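Local structure of probable GTP-binding protein EngB (Pyrococcus horikoshii, 2CXX) at residues 22-27 with 39-44; 83-88 with 180-185; 113-118 with 149-154; 125-130 with 157-162. The protein is a probable GTPase of the EngB family that holds GDP here and is predicted to be necessary for normal cell division and septation. One frame throughout, in Å; residues are numbered along the deposited sequence.

Contact 1. Residues 22-27 with 39-44; sequences TGKKVR and IEIEWK
Arg27 and Ile39 meet tip to tip where the loop leaving helix 14-22 of this P-loop GTPase fold runs back past the edge strand 39-43, the two directions 165° apart. From CB, CG turns beside the backbone N (chi1 -60°), and from CG to NE the Arg27 chain is extended: CG lies 4.0 Å from Ile39 CD1, and NE is 3.9 Å from the same methyl. Beyond NE, NH2 comes within 3.5 Å of Ile39 CG1. Ile39 CG1 and CD1 lie over one face of the guanidinium, CD1 3.7 Å above its plane, toward the rim. The N-H groups are spent elsewhere: NE in a salt bridge with Asp50, NH1 and NH2 in hydrogen bonds to the carbonyls of Val34 and Lys37. Next along the loop, Val26 CG1 packs on Ile41 CD1 at 3.7 Å. Lys24, extended beyond CG, slides past Ile41 and gives its NZ to Glu42 O at 2.9 Å. Thr22 OG1 accepts from Lys24 N at 3.0 Å, an ST turn, and also bonds to Ile18 O. Its CG2 makes a CH-pi contact, Thr22 CG2 standing 3.7 Å from the centroid of the five-membered ring of Trp43, only 16° off its normal.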
# COMPACT_ATOMS: atom_id res chain seq x y z
N THR A 22 -7.51 5.12 -11.78
CA THR A 22 -8.39 4.45 -12.69
C THR A 22 -9.71 5.13 -13.05
O THR A 22 -10.39 4.66 -13.93
CB THR A 22 -8.85 3.11 -12.08
OG1 THR A 22 -9.66 3.39 -10.93
CG2 THR A 22 -7.64 2.26 -11.58
N GLY A 23 -10.08 6.14 -12.31
CA GLY A 23 -11.38 6.78 -12.56
C GLY A 23 -12.52 5.93 -12.02
O GLY A 23 -13.69 6.23 -12.30
N LYS A 24 -12.23 4.87 -11.27
CA LYS A 24 -13.28 4.02 -10.70
C LYS A 24 -13.34 4.15 -9.17
O LYS A 24 -12.32 4.00 -8.49
CB LYS A 24 -13.03 2.56 -11.11
CG LYS A 24 -13.16 2.44 -12.64
CD LYS A 24 -12.98 1.05 -13.15
CE LYS A 24 -13.36 0.99 -14.59
NZ LYS A 24 -13.24 -0.41 -15.08
N LYS A 25 -14.54 4.46 -8.67
CA LYS A 25 -14.79 4.64 -7.26
C LYS A 25 -14.98 3.27 -6.71
O LYS A 25 -15.83 2.51 -7.21
CB LYS A 25 -16.09 5.42 -7.01
CG LYS A 25 -15.95 6.90 -7.20
CD LYS A 25 -15.09 7.50 -6.07
CE LYS A 25 -15.04 8.99 -6.15
NZ LYS A 25 -14.54 9.60 -4.83
N VAL A 26 -14.18 2.93 -5.73
CA VAL A 26 -14.29 1.65 -5.10
C VAL A 26 -14.44 1.89 -3.61
O VAL A 26 -14.03 2.95 -3.08
CB VAL A 26 -13.03 0.81 -5.38
CG1 VAL A 26 -12.87 0.67 -6.85
CG2 VAL A 26 -11.80 1.46 -4.78
N ARG A 27 -15.03 0.91 -2.95
CA ARG A 27 -15.24 0.93 -1.52
C ARG A 27 -15.95 2.19 -1.01
O ARG A 27 -15.65 2.71 0.08
CB ARG A 27 -13.88 0.73 -0.84
CG ARG A 27 -13.26 -0.62 -1.25
CD ARG A 27 -12.11 -0.98 -0.34
NE ARG A 27 -11.41 -2.18 -0.77
CZ ARG A 27 -11.80 -3.42 -0.46
NH1 ARG A 27 -12.88 -3.62 0.27
NH2 ARG A 27 -11.07 -4.45 -0.88
N ILE A 39 -11.25 -7.10 -3.59
CA ILE A 39 -12.02 -6.76 -4.77
C ILE A 39 -11.10 -6.65 -5.98
O ILE A 39 -9.90 -6.38 -5.81
CB ILE A 39 -12.80 -5.42 -4.59
CG1 ILE A 39 -11.85 -4.29 -4.33
CG2 ILE A 39 -13.93 -5.59 -3.53
CD1 ILE A 39 -12.58 -2.95 -4.44
N GLU A 40 -11.64 -6.89 -7.17
CA GLU A 40 -10.87 -6.77 -8.43
C GLU A 40 -11.41 -5.62 -9.26
O GLU A 40 -12.64 -5.42 -9.41
CB GLU A 40 -10.94 -8.08 -9.26
CG GLU A 40 -10.06 -9.13 -8.66
CD GLU A 40 -9.87 -10.38 -9.51
OE1 GLU A 40 -10.18 -10.38 -10.75
OE2 GLU A 40 -9.43 -11.33 -8.86
N ILE A 41 -10.48 -4.85 -9.77
CA ILE A 41 -10.80 -3.67 -10.60
C ILE A 41 -10.15 -3.76 -11.99
O ILE A 41 -8.93 -4.00 -12.12
CB ILE A 41 -10.32 -2.38 -9.84
CG1 ILE A 41 -11.02 -2.28 -8.48
CG2 ILE A 41 -10.60 -1.08 -10.67
CD1 ILE A 41 -10.05 -1.69 -7.41
N GLU A 42 -10.95 -3.58 -13.04
CA GLU A 42 -10.38 -3.54 -14.37
C GLU A 42 -9.78 -2.16 -14.62
O GLU A 42 -10.45 -1.14 -14.49
CB GLU A 42 -11.44 -3.87 -15.40
CG GLU A 42 -11.85 -5.32 -15.29
CD GLU A 42 -13.15 -5.67 -15.99
OE1 GLU A 42 -13.40 -6.90 -16.08
OE2 GLU A 42 -13.90 -4.78 -16.42
N TRP A 43 -8.50 -2.10 -14.97
CA TRP A 43 -7.78 -0.82 -15.22
C TRP A 43 -7.29 -0.94 -16.65
O TRP A 43 -6.15 -1.37 -16.93
CB TRP A 43 -6.57 -0.70 -14.25
CG TRP A 43 -5.85 0.61 -14.31
CD1 TRP A 43 -6.32 1.79 -14.84
CD2 TRP A 43 -4.56 0.90 -13.78
NE1 TRP A 43 -5.40 2.79 -14.65
CE2 TRP A 43 -4.31 2.27 -14.01
CE3 TRP A 43 -3.60 0.13 -13.13
CZ2 TRP A 43 -3.12 2.91 -13.59
CZ3 TRP A 43 -2.42 0.76 -12.70
CH2 TRP A 43 -2.20 2.15 -12.95
N LYS A 44 -8.13 -0.44 -17.57
CA LYS A 44 -7.91 -0.64 -19.00
C LYS A 44 -7.69 -2.13 -19.18
O LYS A 44 -8.56 -2.89 -18.78
CB LYS A 44 -6.77 0.23 -19.53
CG LYS A 44 -7.11 1.72 -19.44
CD LYS A 44 -6.08 2.61 -20.08
CE LYS A 44 -6.48 4.08 -19.97
NZ LYS A 44 -5.63 4.95 -20.87
O HOH W 1 -13.73 -2.79 -12.59

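Contact 2. Residues 83-88 with 180-185; sequences IDVAVL and EVIRER
Arg185 NE donates to the carbonyl O of Asp84 at 3.1 Å in a nearly straight bond, 169° at the hydrogen. The acceptor lies close to the guanidinium plane, and the donor is tilted 28° from the plane of the carbonyl. A second, weak bond runs from Arg185 NH2 to Ile83 O; its 2.8 Å is short, but the angle of 127° is poor. One edge of the guanidinium therefore reads two successive carbonyls, just where the chain enters strand 85-91. The arginine chain bends at its second and third torsions, and Arg185 CG is 3.7 Å from Asp84 O. The Asp84 carboxylate is turned to another partner, OD1 accepting from the backbone N of Thr3. The rest of the contact is apolar. Val85 splits its methyls between two helix residues: CG2 lies 3.8 Å from Val181 CG1, and CG1 lies 3.8 Å from CG1 of Ile182, whose side chain crosses it at about a right angle. Helix 171-184 thus packs on the start of a central strand of the alpha/beta sheet, as in other P-loop GTPases, with Val181 also touching Ile126 on the neighbouring strand. Within the two segments the arginine is met by main-chain oxygens and not by a carboxylate; Asp84 OD2 is 5.0 Å from Arg185 NE and would probably add only a diffuse attraction.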
# COMPACT_ATOMS: atom_id res chain seq x y z
N ILE A 83 1.28 -12.24 -9.63
CA ILE A 83 1.21 -10.86 -9.23
C ILE A 83 2.45 -10.16 -9.79
O ILE A 83 3.59 -10.49 -9.43
CB ILE A 83 1.15 -10.72 -7.70
CG1 ILE A 83 -0.22 -11.20 -7.19
CG2 ILE A 83 1.39 -9.22 -7.34
CD1 ILE A 83 -0.26 -11.52 -5.68
N ASP A 84 2.25 -9.21 -10.69
CA ASP A 84 3.41 -8.56 -11.28
C ASP A 84 4.09 -7.46 -10.48
O ASP A 84 5.31 -7.25 -10.59
CB ASP A 84 3.01 -7.98 -12.63
CG ASP A 84 2.53 -9.05 -13.59
OD1 ASP A 84 1.30 -9.21 -13.71
OD2 ASP A 84 3.40 -9.77 -14.18
N VAL A 85 3.29 -6.70 -9.74
CA VAL A 85 3.85 -5.66 -8.90
C VAL A 85 2.87 -5.37 -7.79
O VAL A 85 1.70 -5.61 -7.93
CB VAL A 85 4.16 -4.37 -9.75
CG1 VAL A 85 2.91 -3.89 -10.37
CG2 VAL A 85 4.85 -3.28 -8.85
N ALA A 86 3.36 -4.89 -6.65
CA ALA A 86 2.53 -4.54 -5.51
C ALA A 86 2.73 -3.07 -5.20
O ALA A 86 3.83 -2.52 -5.30
CB ALA A 86 2.92 -5.43 -4.22
N VAL A 87 1.64 -2.39 -4.87
CA VAL A 87 1.73 -1.00 -4.43
C VAL A 87 1.28 -0.97 -2.97
O VAL A 87 0.12 -1.29 -2.66
CB VAL A 87 0.81 -0.08 -5.20
CG1 VAL A 87 0.96 1.42 -4.66
CG2 VAL A 87 1.21 -0.13 -6.67
N LEU A 88 2.20 -0.64 -2.07
CA LEU A 88 1.83 -0.50 -0.68
C LEU A 88 1.62 1.00 -0.48
O LEU A 88 2.55 1.79 -0.64
CB LEU A 88 2.96 -1.02 0.26
CG LEU A 88 2.87 -0.61 1.75
CD1 LEU A 88 1.62 -1.12 2.44
CD2 LEU A 88 4.10 -1.14 2.48
N GLU A 180 6.58 0.81 -15.47
CA GLU A 180 8.00 0.59 -15.73
C GLU A 180 8.40 -0.70 -14.99
O GLU A 180 9.03 -1.61 -15.56
CB GLU A 180 8.71 1.82 -15.20
CG GLU A 180 10.11 2.06 -15.47
CD GLU A 180 10.49 3.38 -14.85
OE1 GLU A 180 10.11 4.43 -15.42
OE2 GLU A 180 11.11 3.39 -13.76
N VAL A 181 8.02 -0.81 -13.72
CA VAL A 181 8.33 -2.05 -12.99
C VAL A 181 7.76 -3.27 -13.68
O VAL A 181 8.45 -4.29 -13.78
CB VAL A 181 7.80 -2.05 -11.54
CG1 VAL A 181 8.01 -3.46 -10.91
CG2 VAL A 181 8.50 -0.96 -10.75
N ILE A 182 6.52 -3.18 -14.17
CA ILE A 182 5.88 -4.29 -14.86
C ILE A 182 6.66 -4.71 -16.11
O ILE A 182 6.87 -5.91 -16.36
CB ILE A 182 4.43 -3.94 -15.30
CG1 ILE A 182 3.53 -3.80 -14.07
CG2 ILE A 182 3.93 -4.97 -16.28
CD1 ILE A 182 2.12 -3.34 -14.38
N ARG A 183 7.08 -3.73 -16.90
CA ARG A 183 7.85 -4.05 -18.09
C ARG A 183 9.22 -4.60 -17.72
O ARG A 183 9.60 -5.66 -18.21
CB ARG A 183 8.07 -2.82 -18.95
CG ARG A 183 6.87 -2.31 -19.75
CD ARG A 183 7.38 -1.23 -20.72
NE ARG A 183 8.42 -0.48 -20.01
CZ ARG A 183 9.25 0.41 -20.54
NH1 ARG A 183 9.20 0.71 -21.84
NH2 ARG A 183 10.13 1.01 -19.73
N GLU A 184 9.97 -3.88 -16.87
CA GLU A 184 11.30 -4.31 -16.47
C GLU A 184 11.26 -5.76 -15.99
O GLU A 184 12.19 -6.52 -16.25
CB GLU A 184 11.90 -3.42 -15.36
CG GLU A 184 10.98 -3.28 -14.18
CD GLU A 184 11.68 -3.30 -12.85
OE1 GLU A 184 12.28 -2.26 -12.46
OE2 GLU A 184 11.59 -4.36 -12.19
N ARG A 185 10.15 -6.13 -15.34
CA ARG A 185 9.93 -7.50 -14.83
C ARG A 185 10.02 -8.46 -16.01
O ARG A 185 10.87 -9.37 -15.97
CB ARG A 185 8.52 -7.64 -14.20
CG ARG A 185 8.39 -7.75 -12.65
CD ARG A 185 8.34 -9.21 -12.14
NE ARG A 185 7.31 -9.49 -11.13
CZ ARG A 185 7.30 -10.58 -10.35
NH1 ARG A 185 8.26 -11.47 -10.47
NH2 ARG A 185 6.36 -10.78 -9.45

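Contact 3. Residues 113-118 with 149-154; sequences EFYQFL and FEVPLS
Tyr115 and Phe149 join helix 110-120 to the end of helix 138-149, two helices on the same side of the central sheet in this alpha/beta GTPase fold. Aromatic contacts come first. The planes are inclined by only 23°, but the rings are strongly displaced, an offset pair with little overlap, centroids of the Tyr115 and Phe149 rings 5.0 Å apart. Phe149 CD2 lies over one face of the tyrosine ring, 3.5 Å from Tyr115 CG. In return, Tyr115 CB makes a CH-pi contact over one face of the phenylalanine, 4.1 Å from the centroid of the Phe149 ring. CG of Tyr115 stands anti to the backbone N (chi1 -176°), where it meets Phe149 CD2.

The polar contact is looser. Glu150, with positive phi, ends helix 138-149 in a Schellman motif, and its extended side chain passes Gln116 at about a right angle. The amide and carboxylate stay apart: Gln116 NE2 is 3.7 Å from Glu150 OE2.

Methyl-to-ring packing completes the contact. CE2 of the tyrosine ring touches Val127 and Thr125 of strand 125-130. An alanine in place of Tyr115 would keep CB over Phe149 but would probably open a gap between Phe149, Val151 and the sheet and leave the Phe149 ring freer to turn. Val151 CG2 is 3.7 Å from Tyr115 CZ, and the two side chains cross at about a right angle. At the tip the hydroxyl oxygen rests on the same methyl, Tyr115 OH lying 3.4 Å from Val151 CG2.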
# COMPACT_ATOMS: atom_id res chain seq x y z
N GLU A 113 6.05 -4.86 8.70
CA GLU A 113 5.78 -6.27 8.59
C GLU A 113 5.35 -6.61 7.19
O GLU A 113 5.85 -7.58 6.58
CB GLU A 113 4.67 -6.70 9.57
CG GLU A 113 4.51 -8.20 9.57
CD GLU A 113 3.32 -8.70 10.38
OE1 GLU A 113 3.16 -9.95 10.51
OE2 GLU A 113 2.51 -7.87 10.86
N PHE A 114 4.44 -5.80 6.62
CA PHE A 114 3.95 -6.12 5.28
C PHE A 114 4.95 -5.92 4.15
O PHE A 114 5.04 -6.75 3.24
CB PHE A 114 2.67 -5.33 4.97
CG PHE A 114 1.94 -5.85 3.79
CD1 PHE A 114 1.34 -7.08 3.83
CD2 PHE A 114 1.91 -5.11 2.62
CE1 PHE A 114 0.70 -7.57 2.66
CE2 PHE A 114 1.27 -5.57 1.46
CZ PHE A 114 0.67 -6.82 1.50
N TYR A 115 5.69 -4.84 4.18
CA TYR A 115 6.69 -4.64 3.14
C TYR A 115 7.72 -5.79 3.22
O TYR A 115 8.17 -6.36 2.19
CB TYR A 115 7.41 -3.29 3.33
CG TYR A 115 8.39 -2.98 2.23
CD1 TYR A 115 9.68 -3.45 2.29
CD2 TYR A 115 7.98 -2.29 1.09
CE1 TYR A 115 10.59 -3.27 1.24
CE2 TYR A 115 8.88 -2.07 0.02
CZ TYR A 115 10.19 -2.58 0.12
OH TYR A 115 11.13 -2.36 -0.84
N GLN A 116 8.08 -6.20 4.43
CA GLN A 116 9.07 -7.26 4.51
C GLN A 116 8.50 -8.59 4.09
O GLN A 116 9.23 -9.42 3.50
CB GLN A 116 9.67 -7.34 5.91
CG GLN A 116 10.54 -6.10 6.19
CD GLN A 116 11.17 -6.10 7.59
OE1 GLN A 116 11.07 -7.08 8.33
NE2 GLN A 116 11.87 -5.01 7.93
N PHE A 117 7.19 -8.75 4.28
CA PHE A 117 6.54 -9.98 3.85
C PHE A 117 6.59 -10.04 2.30
O PHE A 117 6.94 -11.08 1.71
CB PHE A 117 5.09 -10.00 4.38
CG PHE A 117 4.16 -10.96 3.65
CD1 PHE A 117 4.25 -12.36 3.84
CD2 PHE A 117 3.18 -10.46 2.80
CE1 PHE A 117 3.37 -13.23 3.19
CE2 PHE A 117 2.30 -11.30 2.16
CZ PHE A 117 2.37 -12.70 2.34
N LEU A 118 6.25 -8.94 1.63
CA LEU A 118 6.29 -8.95 0.17
C LEU A 118 7.70 -9.27 -0.33
O LEU A 118 7.86 -9.91 -1.40
CB LEU A 118 5.86 -7.60 -0.40
CG LEU A 118 4.36 -7.28 -0.11
CD1 LEU A 118 4.03 -5.85 -0.48
CD2 LEU A 118 3.44 -8.24 -0.93
N PHE A 149 12.07 -0.32 6.59
CA PHE A 149 11.61 -1.36 5.64
C PHE A 149 12.80 -2.19 5.07
O PHE A 149 12.58 -3.11 4.30
CB PHE A 149 10.93 -0.71 4.44
CG PHE A 149 9.53 -0.18 4.70
CD1 PHE A 149 9.03 -0.01 6.00
CD2 PHE A 149 8.74 0.24 3.59
CE1 PHE A 149 7.79 0.56 6.20
CE2 PHE A 149 7.49 0.84 3.79
CZ PHE A 149 7.01 1.00 5.09
N GLU A 150 14.03 -1.84 5.44
CA GLU A 150 15.25 -2.53 4.95
C GLU A 150 15.42 -2.38 3.45
O GLU A 150 15.65 -3.33 2.71
CB GLU A 150 15.28 -4.04 5.34
CG GLU A 150 15.37 -4.22 6.85
CD GLU A 150 15.41 -5.67 7.30
OE1 GLU A 150 15.37 -6.60 6.44
OE2 GLU A 150 15.46 -5.87 8.52
N VAL A 151 15.27 -1.13 3.01
CA VAL A 151 15.44 -0.74 1.62
C VAL A 151 16.81 -0.09 1.47
O VAL A 151 17.13 0.86 2.18
CB VAL A 151 14.39 0.27 1.19
CG1 VAL A 151 14.68 0.75 -0.17
CG2 VAL A 151 13.03 -0.42 1.20
N PRO A 152 17.65 -0.63 0.55
CA PRO A 152 18.99 -0.09 0.32
C PRO A 152 18.94 1.37 -0.17
O PRO A 152 18.07 1.75 -0.94
CB PRO A 152 19.60 -1.01 -0.76
CG PRO A 152 18.79 -2.29 -0.70
CD PRO A 152 17.38 -1.83 -0.27
N LEU A 153 19.91 2.16 0.25
CA LEU A 153 19.95 3.57 -0.20
C LEU A 153 19.85 3.69 -1.72
O LEU A 153 19.16 4.57 -2.25
CB LEU A 153 21.26 4.24 0.26
CG LEU A 153 21.45 4.11 1.78
CD1 LEU A 153 22.84 4.56 2.17
CD2 LEU A 153 20.39 4.92 2.51
N SER A 154 20.54 2.81 -2.45
CA SER A 154 20.53 2.84 -3.92
C SER A 154 19.14 2.62 -4.51
O SER A 154 18.86 3.01 -5.67
CB SER A 154 21.45 1.73 -4.46
OG SER A 154 21.12 0.47 -3.84

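Contact 4. Residues 125-130 with 157-162; sequences TIVAVN and DKVFIP. With GDP (guanosine-5'-diphosphate), chain D.
Val127 has CG1 anti to its backbone N (chi1 176°) and Phe160 has CG beside its own N (chi1 -65°); as bridge partners in a parallel pair they share a face of the sheet, and these torsions bring the branches alongside. Val127 CB then lies 3.6 Å from Phe160 CD2. Val129, two residues on, brings CG2 to the edge of the same ring, 3.8 Å from CD2 of Phe160. Val127 CG2 also touches Val159 CG1 at 3.7 Å. On the other face of the sheet Ile126 CG2 meets Ile161 CG1 at 3.8 Å.

Three backbone bonds fix the register of the parallel pair. Val127 N donates to Val159 O at 2.7 Å, Ile161 N to Val127 O at 2.9 Å with an angle of 171° at the hydrogen, and Val129 N to Ile161 O at 2.9 Å. Strand 160-162 is one of the two outermost strands, and strand 125-130 runs, as in other P-loop GTPases, into the Asn-Lys-Leu-Asp form of the NKxD motif that reads the guanine base. Asn130 begins that motif: its ND2 stands 3.1 Å from N7 of GDP and is hydrogen-bonded to Val12 O, while OD1 accepts from the backbone N of Ala165. An alanine at Asn130 would probably leave the Val12 carbonyl and the Ala165 amide without these mates and take the polar neighbour from N7. Asp133, three residues on, bonds the nucleotide through OD1.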
# COMPACT_ATOMS: atom_id res chain seq x y z
N THR A 125 7.83 -4.24 -5.15
CA THR A 125 6.90 -3.39 -4.41
C THR A 125 7.21 -1.93 -4.52
O THR A 125 8.36 -1.51 -4.31
CB THR A 125 6.91 -3.79 -2.93
OG1 THR A 125 6.51 -5.16 -2.80
CG2 THR A 125 5.93 -2.90 -2.13
N ILE A 126 6.21 -1.12 -4.83
CA ILE A 126 6.39 0.33 -4.86
C ILE A 126 5.65 0.85 -3.63
O ILE A 126 4.59 0.36 -3.30
CB ILE A 126 5.76 0.95 -6.16
CG1 ILE A 126 6.49 0.45 -7.38
CG2 ILE A 126 5.70 2.48 -6.06
CD1 ILE A 126 5.65 0.56 -8.67
N VAL A 127 6.26 1.77 -2.88
CA VAL A 127 5.57 2.35 -1.74
C VAL A 127 5.06 3.70 -2.16
O VAL A 127 5.86 4.60 -2.43
CB VAL A 127 6.55 2.54 -0.53
CG1 VAL A 127 5.82 3.25 0.64
CG2 VAL A 127 7.11 1.18 -0.12
N ALA A 128 3.73 3.87 -2.19
CA ALA A 128 3.13 5.18 -2.51
C ALA A 128 3.07 5.94 -1.17
O ALA A 128 2.32 5.56 -0.28
CB ALA A 128 1.69 4.99 -3.05
N VAL A 129 3.87 6.98 -1.01
CA VAL A 129 3.90 7.74 0.23
C VAL A 129 2.86 8.87 0.08
O VAL A 129 3.13 9.95 -0.43
CB VAL A 129 5.32 8.26 0.50
CG1 VAL A 129 5.31 8.99 1.85
CG2 VAL A 129 6.33 7.03 0.52
N ASN A 130 1.67 8.58 0.57
CA ASN A 130 0.54 9.45 0.37
C ASN A 130 0.42 10.53 1.42
O ASN A 130 1.06 10.47 2.48
CB ASN A 130 -0.75 8.61 0.31
CG ASN A 130 -1.93 9.38 -0.29
OD1 ASN A 130 -1.75 10.17 -1.20
ND2 ASN A 130 -3.15 9.11 0.18
N ASP A 157 14.76 5.83 -4.36
CA ASP A 157 13.95 6.55 -5.32
C ASP A 157 13.20 5.64 -6.28
O ASP A 157 12.31 6.12 -6.97
CB ASP A 157 14.81 7.53 -6.12
CG ASP A 157 15.31 8.69 -5.29
OD1 ASP A 157 14.49 9.26 -4.54
OD2 ASP A 157 16.51 9.03 -5.41
N LYS A 158 13.55 4.36 -6.31
CA LYS A 158 12.89 3.37 -7.17
C LYS A 158 11.67 2.80 -6.43
O LYS A 158 10.66 2.37 -7.03
CB LYS A 158 13.85 2.21 -7.48
CG LYS A 158 15.11 2.62 -8.29
CD LYS A 158 14.70 3.17 -9.68
CE LYS A 158 15.95 3.69 -10.41
NZ LYS A 158 16.74 4.65 -9.52
N VAL A 159 11.77 2.82 -5.11
CA VAL A 159 10.72 2.25 -4.28
C VAL A 159 9.70 3.22 -3.77
O VAL A 159 8.48 3.00 -3.93
CB VAL A 159 11.33 1.52 -3.07
CG1 VAL A 159 10.22 0.93 -2.18
CG2 VAL A 159 12.25 0.41 -3.57
N PHE A 160 10.19 4.31 -3.19
CA PHE A 160 9.34 5.32 -2.54
C PHE A 160 8.91 6.48 -3.42
O PHE A 160 9.72 7.30 -3.82
CB PHE A 160 10.03 5.87 -1.28
CG PHE A 160 10.22 4.85 -0.23
CD1 PHE A 160 11.40 4.15 -0.16
CD2 PHE A 160 9.20 4.59 0.70
CE1 PHE A 160 11.59 3.21 0.83
CE2 PHE A 160 9.37 3.65 1.72
CZ PHE A 160 10.59 2.97 1.77
N ILE A 161 7.61 6.53 -3.73
CA ILE A 161 7.09 7.60 -4.57
C ILE A 161 6.10 8.46 -3.79
O ILE A 161 4.97 8.03 -3.48
CB ILE A 161 6.31 7.03 -5.81
CG1 ILE A 161 7.17 5.99 -6.54
CG2 ILE A 161 5.91 8.19 -6.74
CD1 ILE A 161 8.40 6.51 -7.19
N PRO A 162 6.52 9.68 -3.41
CA PRO A 162 5.55 10.50 -2.68
C PRO A 162 4.46 11.07 -3.61
O PRO A 162 4.71 11.51 -4.75
CB PRO A 162 6.43 11.56 -2.03
CG PRO A 162 7.58 11.69 -2.97
CD PRO A 162 7.84 10.32 -3.52
PB GDP D . -8.54 4.10 2.56
O1B GDP D . -9.23 3.68 3.82
O2B GDP D . -6.98 3.90 2.68
O3B GDP D . -9.19 3.73 1.25
O3A GDP D . -8.65 5.68 2.58
PA GDP D . -9.49 6.82 1.82
O1A GDP D . -9.12 6.86 0.40
O2A GDP D . -11.04 6.57 2.02
O5' GDP D . -8.94 8.18 2.45
C5' GDP D . -9.10 8.21 3.83
C4' GDP D . -9.02 9.66 4.34
O4' GDP D . -7.73 10.28 3.91
C3' GDP D . -10.03 10.62 3.80
O3' GDP D . -10.75 11.57 4.59
C2' GDP D . -9.39 11.15 2.49
O2' GDP D . -9.95 12.48 2.18
C1' GDP D . -7.99 11.44 3.05
N9 GDP D . -6.93 11.49 2.04
C8 GDP D . -6.65 10.56 1.02
N7 GDP D . -5.62 10.94 0.35
C5 GDP D . -5.15 12.12 0.88
C6 GDP D . -4.07 13.01 0.59
O6 GDP D . -3.31 12.81 -0.31
N1 GDP D . -3.90 14.14 1.38
C2 GDP D . -4.75 14.41 2.41
N2 GDP D . -4.54 15.55 3.15
N3 GDP D . -5.77 13.61 2.70
C4 GDP D . -5.99 12.46 1.96

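Contacts 2, 3 and 4 form one block, with centres 11 to 15 Å apart, whereas contact 1 lies at the other edge of the sheet, its centre about 27 Å from that of contact 3 and on the opposite side of the chain's centre. Contact 3 is buried and rests on aromatic packing, though Glu150 at its rim is exposed; no touching residue of contact 4 is exposed; contacts 1 and 2 reach the surface through Lys24 and Arg185. Main-chain bonds between neighbouring strands join contacts 2 and 4, with Ala86 O 2.8 Å from Ile126 N. Leu118 of contact 3 packs on Thr125 of contact 4. Only contact 4 pairs two strands; contacts 1 and 2 combine methyl packing with a cationic side chain donating to main-chain carbonyls.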